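Local coordinates for SA2223 protein (Staphylococcus aureus, PDB 5KAV) that is of uncharacterised function but belongs to the integron-associated effector-binding family, and so probably binds a small-molecule effector, at residues T12-K17 against A81-Y86. Numbering follows the deposited sequence.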
loop_
_atom_site.group_PDB
_atom_site.type_symbol
_atom_site.label_atom_id
_atom_site.label_comp_id
_atom_site.label_asym_id
_atom_site.label_seq_id
_atom_site.Cartn_x
_atom_site.Cartn_y
_atom_site.Cartn_z
ATOM N N THR A 12 8.625 -8.960 5.608
ATOM C CA THR A 12 9.620 -8.702 4.584
ATOM C C THR A 12 8.896 -8.531 3.271
ATOM O O THR A 12 8.101 -9.383 2.872
ATOM C CB THR A 12 10.627 -9.842 4.457
ATOM O OG1 THR A 12 11.281 -10.035 5.706
ATOM C CG2 THR A 12 11.663 -9.508 3.416
ATOM N N LEU A 13 9.185 -7.430 2.604
ATOM C CA LEU A 13 8.584 -7.134 1.314
ATOM C C LEU A 13 9.643 -7.111 0.251
ATOM O O LEU A 13 10.697 -6.513 0.431
ATOM C CB LEU A 13 7.863 -5.791 1.335
ATOM C CG LEU A 13 6.734 -5.612 2.360
ATOM C CD1 LEU A 13 6.123 -4.265 2.212
ATOM C CD2 LEU A 13 5.676 -6.652 2.201
ATOM N N VAL A 14 9.350 -7.784 -0.853
ATOM C CA VAL A 14 10.259 -7.861 -1.975
ATOM C C VAL A 14 9.621 -7.195 -3.182
ATOM O O VAL A 14 8.485 -7.522 -3.535
ATOM C CB VAL A 14 10.581 -9.319 -2.336
ATOM C CG1 VAL A 14 11.605 -9.374 -3.452
ATOM C CG2 VAL A 14 11.058 -10.065 -1.111
ATOM N N GLY A 15 10.358 -6.310 -3.838
ATOM C CA GLY A 15 9.828 -5.659 -5.030
ATOM C C GLY A 15 10.741 -4.590 -5.566
ATOM O O GLY A 15 11.975 -4.734 -5.507
ATOM N N ILE A 16 10.135 -3.521 -6.066
ATOM C CA ILE A 16 10.859 -2.415 -6.656
ATOM C C ILE A 16 10.290 -1.103 -6.129
ATOM O O ILE A 16 9.079 -0.836 -6.232
ATOM C CB ILE A 16 10.783 -2.422 -8.180
ATOM C CG1 ILE A 16 11.472 -3.659 -8.757
ATOM C CG2 ILE A 16 11.387 -1.111 -8.768
ATOM C CD1 ILE A 16 11.346 -3.720 -10.190
ATOM N N LYS A 17 11.190 -0.278 -5.588
ATOM C CA LYS A 17 10.854 1.052 -5.103
ATOM C C LYS A 17 11.375 2.119 -6.066
ATOM O O LYS A 17 12.556 2.131 -6.420
ATOM C CB LYS A 17 11.454 1.289 -3.707
ATOM C CG LYS A 17 10.981 2.574 -3.054
ATOM C CD LYS A 17 11.740 2.915 -1.753
ATOM C CE LYS A 17 13.228 3.147 -1.990
ATOM N NZ LYS A 17 13.910 3.860 -0.866
ATOM N N ALA A 81 17.740 -15.716 -2.413
ATOM C CA ALA A 81 18.767 -15.622 -3.446
ATOM C C ALA A 81 18.202 -15.094 -4.757
ATOM O O ALA A 81 18.895 -14.394 -5.499
ATOM C CB ALA A 81 19.428 -17.008 -3.662
ATOM N N ASP A 82 16.950 -15.438 -5.046
ATOM C CA ASP A 82 16.252 -14.870 -6.197
ATOM C C ASP A 82 16.032 -13.367 -5.972
ATOM O O ASP A 82 15.850 -12.601 -6.922
ATOM C CB ASP A 82 14.907 -15.578 -6.433
ATOM C CG ASP A 82 15.059 -16.933 -7.106
ATOM O OD1 ASP A 82 15.050 -16.985 -8.355
ATOM O OD2 ASP A 82 15.173 -17.946 -6.385
ATOM N N ILE A 83 16.070 -12.964 -4.702
ATOM C CA ILE A 83 15.746 -11.604 -4.283
ATOM C C ILE A 83 16.782 -10.545 -4.668
ATOM O O ILE A 83 16.480 -9.349 -4.679
ATOM C CB ILE A 83 15.540 -11.596 -2.761
ATOM C CG1 ILE A 83 14.073 -11.872 -2.473
ATOM C CG2 ILE A 83 16.013 -10.292 -2.102
ATOM C CD1 ILE A 83 13.728 -11.834 -1.034
ATOM N N ALA A 84 17.986 -10.994 -5.008
ATOM C CA ALA A 84 19.138 -10.110 -5.156
ATOM C C ALA A 84 18.921 -8.908 -6.101
ATOM O O ALA A 84 19.433 -7.819 -5.823
ATOM C CB ALA A 84 20.327 -10.929 -5.620
ATOM N N LYS A 85 18.172 -9.106 -7.196
ATOM C CA LYS A 85 17.835 -8.035 -8.170
ATOM C C LYS A 85 16.715 -7.086 -7.704
ATOM O O LYS A 85 16.357 -6.133 -8.401
ATOM C CB LYS A 85 17.400 -8.648 -9.514
ATOM C CG LYS A 85 16.007 -9.360 -9.508
ATOM C CD LYS A 85 15.680 -10.030 -10.855
ATOM C CE LYS A 85 14.473 -11.014 -10.824
ATOM N NZ LYS A 85 14.683 -12.402 -10.240
ATOM N N TYR A 86 16.143 -7.383 -6.547
ATOM C CA TYR A 86 14.988 -6.655 -6.046
ATOM C C TYR A 86 15.353 -5.853 -4.845
ATOM O O TYR A 86 16.352 -6.138 -4.157
ATOM C CB TYR A 86 13.851 -7.598 -5.684
ATOM C CG TYR A 86 13.090 -8.129 -6.887
ATOM C CD1 TYR A 86 12.496 -7.256 -7.792
ATOM C CD2 TYR A 86 12.970 -9.506 -7.119
ATOM C CE1 TYR A 86 11.813 -7.742 -8.929
ATOM C CE2 TYR A 86 12.285 -9.995 -8.233
ATOM C CZ TYR A 86 11.702 -9.104 -9.122
ATOM O OH TYR A 86 11.013 -9.587 -10.198
#
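The backbones of 12-17 and 81-86 come closest where strand 4-20 turns a corner at Gly-15, whose CA lies 5.4 Å from the CA of Tyr-86. Segment 81-86 is a loop with helical backbone angles at 81-84. It closes with a hydrogen bond of 2.7 Å from Tyr-86 N to Ile-83 O. The side-chain contacts are apolar. Val-14 points at the loop, and both its methyls rest on Ile-83. Val-14 CG1, anti to the backbone N (chi1 -176°), also reaches Tyr-86 CB at 3.6 Å. Val-14 CG2 meets the tip of Ile-83, with Ile-83 CD1 at 3.2 Å. That separation is tighter than usual, but Ile-83 is poorly ordered, so the value is doubtful. The side chains of Val-14 and Tyr-86 cross at about a right angle. Ile-16 CG1 lies 3.9 Å from Tyr-86 CD1, at the edge of the ring near its plane. Gly-15 O lies obliquely to the ring, 3.4 Å from Tyr-86 CD1, with Tyr-86 CB also near. One ring face carries Lys-85 CG, offset toward the rim. The phenol OH is hydrogen-bonded to Asp-45, and Leu-46 of the same helix 42-49 also touches Tyr-86. The arrangement joins the connection between strands 69-76 and 87-102 to the bent first strand of a strongly curved six-stranded antiparallel sheet, consistent with the paired SHS2 modules of the GyrI-like fold.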